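Local atomic coordinates of structural protein ORF131 (Acidianus two-tailed virus, PDB entry 3FAJ), a protein that is a structural component of the virion and probably binds DNA. Residues Glu104-Ala107 and Gln108-Asn112; Leu122-Pro125 and Ala126-Val129. One frame throughout, in Å; residues are numbered along the deposited sequence. Where two conformers were deposited one is given.

Contacts 1 and 2 come one after the other along the chain, the first closing before the second opens, at the two ends of helix 113-123. Contact 1 (104-107 with 108-112) is the body and C-terminal end of helix 103-111, just before helix 113-123 starts; contact 2 (122-125 with 126-129) is the break at which helix 113-123 gives way to helix 125-132. Their centres lie 23 Å apart and their nearest atoms about 11 Å, with no touch between them. Both nevertheless set side chains against helices 31-43 and 69-86, so both junctions of this small, mainly helical virion protein lie against the same pair of helices.

Contact 1 of 2, residues Glu104-Ala107 and Gln108-Asn112; sequences EVIA and QVTSN
T110 turns its OG1 into the narrow position between its own backbone N and carbonyl carbon (chi1 59°), which swings the hydroxyl back along the helix onto I106 O, one turn earlier. The bond from OG1 to I106 O is 2.8 Å long, and T110 N adds a second to I106 O at 3.0 Å. The two donors reach this carbonyl from opposite faces of its plane, so one residue grips the oxygen twice. Beside them T110 CG2 and I106 CG2 lie 4.1 Å apart, the two side chains running alongside each other and pointing the same way.

V105 and V109 repeat that side-by-side pattern on a buried face. V105 turns CG1 anti to its backbone N, while V109 sets CG2 beside its own N and anti to its carbonyl carbon; V105 CG1 meets V109 CG2 at 4.1 Å. Both valines rest on A85 of helix 69-86; V109 also touches F42 of helix 31-43. V109 N donates to V105 O at 2.9 Å, almost straight at 171°, and Q108 N makes the same kind of bond to E104 O. The carboxylate of E104 leads away from this turn and, in one of its two conformers, hydrogen-bonds through OE1 to Y89 OH.

At the far end S111 N bonds to A107 O, more bent than its predecessors at 138°. The i-to-i+4 bonds and the threonine hydroxyl on the i-4 carbonyl are alpha-helical features. N112 then leaves the helix and its OD1 caps E114 N, an Asn N-cap that marks the junction of helices 103-111 and 113-123.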
ATOM      1  N   GLU A 104      15.456   4.934   7.500  1.00 21.66           N
ATOM      2  CA  GLU A 104      14.728   5.233   8.733  0.50 22.59           C
ATOM      3  C   GLU A 104      13.206   5.193   8.540  1.00 22.09           C
ATOM      4  O   GLU A 104      12.472   4.710   9.418  1.00 22.31           O
ATOM      5  CB  GLU A 104      15.181   6.593   9.299  0.50 22.30           C
ATOM      6  CG  GLU A 104      16.620   6.597   9.816  0.50 24.02           C
ATOM      7  CD  GLU A 104      17.251   7.993   9.944  0.50 24.76           C
ATOM      8  OE1 GLU A 104      16.760   8.968   9.329  0.50 28.69           O
ATOM      9  OE2 GLU A 104      18.266   8.108  10.656  0.50 26.99           O
ATOM     10  N   VAL A 105      12.734   5.702   7.399  1.00 21.54           N
ATOM     11  CA  VAL A 105      11.305   5.687   7.083  1.00 21.79           C
ATOM     12  C   VAL A 105      10.796   4.264   6.805  1.00 22.08           C
ATOM     13  O   VAL A 105       9.728   3.854   7.284  1.00 22.72           O
ATOM     14  CB  VAL A 105      10.977   6.593   5.885  1.00 21.69           C
ATOM     15  CG1 VAL A 105       9.539   6.334   5.389  1.00 23.07           C
ATOM     16  CG2 VAL A 105      11.128   8.028   6.290  1.00 21.92           C
ATOM     17  N   ILE A 106      11.560   3.500   6.038  1.00 22.09           N
ATOM     18  CA  ILE A 106      11.185   2.097   5.816  1.00 22.17           C
ATOM     19  C   ILE A 106      11.073   1.346   7.144  1.00 22.81           C
ATOM     20  O   ILE A 106      10.107   0.620   7.365  1.00 22.69           O
ATOM     21  CB  ILE A 106      12.152   1.398   4.833  1.00 22.56           C
ATOM     22  CG1 ILE A 106      12.121   2.105   3.474  1.00 21.30           C
ATOM     23  CG2 ILE A 106      11.836  -0.116   4.713  1.00 22.47           C
ATOM     24  CD1 ILE A 106      13.137   1.573   2.475  1.00 23.56           C
ATOM     25  N   ALA A 107      12.057   1.546   8.023  1.00 21.63           N
ATOM     26  CA  ALA A 107      12.073   0.910   9.336  1.00 22.95           C
ATOM     27  C   ALA A 107      10.859   1.333  10.176  1.00 23.87           C
ATOM     28  O   ALA A 107      10.198   0.489  10.789  1.00 24.94           O
ATOM     29  CB  ALA A 107      13.378   1.245  10.067  1.00 23.01           C
ATOM     30  N   GLN A 108      10.579   2.634  10.211  1.00 24.05           N
ATOM     31  CA  GLN A 108       9.468   3.155  11.025  1.00 24.38           C
ATOM     32  C   GLN A 108       8.143   2.576  10.540  1.00 24.63           C
ATOM     33  O   GLN A 108       7.358   2.021  11.330  1.00 24.64           O
ATOM     34  CB  GLN A 108       9.445   4.676  10.941  0.80 24.44           C
ATOM     35  CG  GLN A 108       8.282   5.340  11.657  0.80 27.67           C
ATOM     36  CD  GLN A 108       8.272   6.840  11.457  0.80 31.98           C
ATOM     37  OE1 GLN A 108       9.309   7.449  11.180  0.80 35.54           O
ATOM     38  NE2 GLN A 108       7.099   7.446  11.593  0.80 32.83           N
ATOM     39  N   VAL A 109       7.910   2.674   9.235  1.00 24.32           N
ATOM     40  CA  VAL A 109       6.640   2.188   8.644  1.00 24.94           C
ATOM     41  C   VAL A 109       6.450   0.681   8.839  1.00 25.36           C
ATOM     42  O   VAL A 109       5.397   0.232   9.321  1.00 24.99           O
ATOM     43  CB  VAL A 109       6.513   2.614   7.152  1.00 24.80           C
ATOM     44  CG1 VAL A 109       5.265   2.004   6.515  1.00 24.96           C
ATOM     45  CG2 VAL A 109       6.448   4.151   7.053  1.00 24.64           C
ATOM     46  N   THR A 110       7.470  -0.102   8.496  1.00 24.17           N
ATOM     47  CA  THR A 110       7.359  -1.565   8.572  1.00 25.14           C
ATOM     48  C   THR A 110       7.217  -2.072  10.010  1.00 24.61           C
ATOM     49  O   THR A 110       6.650  -3.151  10.240  1.00 26.00           O
ATOM     50  CB  THR A 110       8.522  -2.282   7.855  1.00 25.65           C
ATOM     51  OG1 THR A 110       9.762  -1.894   8.425  1.00 27.34           O
ATOM     52  CG2 THR A 110       8.529  -1.933   6.367  1.00 25.40           C
ATOM     53  N   SER A 111       7.691  -1.272  10.967  1.00 23.67           N
ATOM     54  CA  SER A 111       7.588  -1.595  12.399  0.50 24.08           C
ATOM     55  C   SER A 111       6.248  -1.195  13.009  1.00 23.83           C
ATOM     56  O   SER A 111       5.937  -1.562  14.145  1.00 24.32           O
ATOM     57  CB  SER A 111       8.707  -0.907  13.175  0.50 24.27           C
ATOM     58  OG  SER A 111       9.949  -1.524  12.934  0.50 24.39           O
ATOM     59  N   ASN A 112       5.464  -0.421  12.263  1.00 24.03           N
ATOM     60  CA  ASN A 112       4.166   0.065  12.743  1.00 24.11           C
ATOM     61  C   ASN A 112       3.130  -1.073  12.713  1.00 23.67           C
ATOM     62  O   ASN A 112       2.829  -1.609  11.653  1.00 23.91           O
ATOM     63  CB  ASN A 112       3.720   1.253  11.877  1.00 23.77           C
ATOM     64  CG  ASN A 112       2.424   1.905  12.353  1.00 28.02           C
ATOM     65  OD1 ASN A 112       1.552   1.254  12.918  1.00 28.38           O
ATOM     66  ND2 ASN A 112       2.282   3.215  12.076  1.00 30.11           N
TER

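Contact 2 of 2, residues Leu122-Pro125 and Ala126-Val129; sequences LASP and ATQV
P125, Q128 and T127 have the most surface buried at this break, and each meets the chain differently. P125 opens the new helix: its carbonyl oxygen takes V129 N at 2.8 Å, nearly straight at 172°, in the first turn of the helix. V129 CG2 also lies over that oxygen, 3.1 Å from P125 O.

Q128 reaches back across the break. With CG beside its backbone N (chi1 -60°) and the chain extended beyond, its amide arrives at the last turn of the preceding helix, where NE2 donates to L122 O at 3.3 Å. The acceptor lies in the amide plane, while the C=O...N angle of 127° brings the nitrogen in from well off the carbonyl's axis. The backbone N of Q128 bonds to S124 O at 3.1 Å, so side chain and main chain of one residue hold both sides of the bend.

T127 packs against the cap itself. S124, at the N-cap, accepts from T127 N through OG, a weak bond of 3.4 Å. OG of S124 and OG1 of T127 are both hydrogen-bonded to F121 O, which ties the new helix's start to the end of the old one.

Inward of the bend, L122 is buried against T71, A74 and I78 of helix 69-86 and against A32 and V36 of helix 31-43. T127 touches T71 and A32 as well, so helices 113-123 and 125-132 meet over these same two helices.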
ATOM      1  N   LEU A 122      -4.398  -7.026   3.115  1.00 22.49           N
ATOM      2  CA  LEU A 122      -4.385  -6.943   1.662  1.00 23.29           C
ATOM      3  C   LEU A 122      -3.839  -8.220   1.041  1.00 23.34           C
ATOM      4  O   LEU A 122      -4.305  -8.648  -0.017  1.00 24.67           O
ATOM      5  CB  LEU A 122      -3.564  -5.746   1.209  1.00 22.85           C
ATOM      6  CG  LEU A 122      -4.231  -4.383   1.537  1.00 23.23           C
ATOM      7  CD1 LEU A 122      -3.191  -3.330   1.362  1.00 25.21           C
ATOM      8  CD2 LEU A 122      -5.448  -4.060   0.652  1.00 25.00           C
ATOM      9  N   ALA A 123      -2.879  -8.838   1.722  1.00 23.49           N
ATOM     10  CA  ALA A 123      -2.250 -10.058   1.246  1.00 23.29           C
ATOM     11  C   ALA A 123      -3.136 -11.295   1.456  1.00 23.52           C
ATOM     12  O   ALA A 123      -2.937 -12.329   0.809  1.00 24.19           O
ATOM     13  CB  ALA A 123      -0.886 -10.226   1.938  1.00 23.46           C
ATOM     14  N   SER A 124      -4.113 -11.197   2.363  1.00 23.15           N
ATOM     15  CA  SER A 124      -4.875 -12.365   2.812  1.00 23.38           C
ATOM     16  C   SER A 124      -5.708 -12.961   1.680  1.00 22.98           C
ATOM     17  O   SER A 124      -6.217 -12.210   0.853  1.00 23.31           O
ATOM     18  CB  SER A 124      -5.804 -12.010   3.985  1.00 24.64           C
ATOM     19  OG  SER A 124      -6.904 -11.235   3.544  1.00 23.54           O
ATOM     20  N   PRO A 125      -5.822 -14.306   1.639  1.00 22.95           N
ATOM     21  CA  PRO A 125      -6.664 -14.969   0.632  1.00 23.08           C
ATOM     22  C   PRO A 125      -8.057 -14.374   0.520  1.00 23.44           C
ATOM     23  O   PRO A 125      -8.523 -14.104  -0.601  1.00 24.20           O
ATOM     24  CB  PRO A 125      -6.730 -16.416   1.133  1.00 23.37           C
ATOM     25  CG  PRO A 125      -5.452 -16.618   1.812  1.00 22.94           C
ATOM     26  CD  PRO A 125      -5.136 -15.293   2.492  1.00 22.60           C
ATOM     27  N   ALA A 126      -8.720 -14.169   1.656  1.00 23.36           N
ATOM     28  CA  ALA A 126     -10.101 -13.685   1.683  1.00 23.52           C
ATOM     29  C   ALA A 126     -10.249 -12.366   0.934  1.00 23.03           C
ATOM     30  O   ALA A 126     -11.189 -12.179   0.163  1.00 23.11           O
ATOM     31  CB  ALA A 126     -10.583 -13.524   3.127  1.00 24.69           C
ATOM     32  N   THR A 127      -9.324 -11.444   1.183  1.00 22.10           N
ATOM     33  CA  THR A 127      -9.353 -10.142   0.531  1.00 22.56           C
ATOM     34  C   THR A 127      -9.086 -10.277  -0.970  1.00 22.64           C
ATOM     35  O   THR A 127      -9.812  -9.708  -1.785  1.00 22.34           O
ATOM     36  CB  THR A 127      -8.353  -9.188   1.192  1.00 22.82           C
ATOM     37  OG1 THR A 127      -8.722  -9.032   2.568  1.00 22.79           O
ATOM     38  CG2 THR A 127      -8.364  -7.816   0.504  1.00 22.69           C
ATOM     39  N   GLN A 128      -8.056 -11.038  -1.331  1.00 22.50           N
ATOM     40  CA  GLN A 128      -7.724 -11.187  -2.758  1.00 22.72           C
ATOM     41  C   GLN A 128      -8.839 -11.853  -3.549  1.00 22.14           C
ATOM     42  O   GLN A 128      -9.196 -11.408  -4.639  1.00 22.86           O
ATOM     43  CB  GLN A 128      -6.377 -11.865  -2.935  1.00 22.58           C
ATOM     44  CG  GLN A 128      -5.277 -11.013  -2.262  1.00 24.81           C
ATOM     45  CD  GLN A 128      -3.889 -11.365  -2.711  1.00 32.71           C
ATOM     46  OE1 GLN A 128      -3.708 -12.139  -3.633  1.00 35.91           O
ATOM     47  NE2 GLN A 128      -2.892 -10.754  -2.075  1.00 35.93           N
ATOM     48  N   VAL A 129      -9.402 -12.922  -2.989  1.00 21.39           N
ATOM     49  CA  VAL A 129     -10.556 -13.593  -3.607  1.00 21.83           C
ATOM     50  C   VAL A 129     -11.707 -12.613  -3.765  1.00 22.22           C
ATOM     51  O   VAL A 129     -12.337 -12.552  -4.821  1.00 22.24           O
ATOM     52  CB  VAL A 129     -10.990 -14.798  -2.759  1.00 21.75           C
ATOM     53  CG1 VAL A 129     -12.342 -15.373  -3.240  1.00 20.79           C
ATOM     54  CG2 VAL A 129      -9.897 -15.847  -2.786  1.00 22.33           C
TER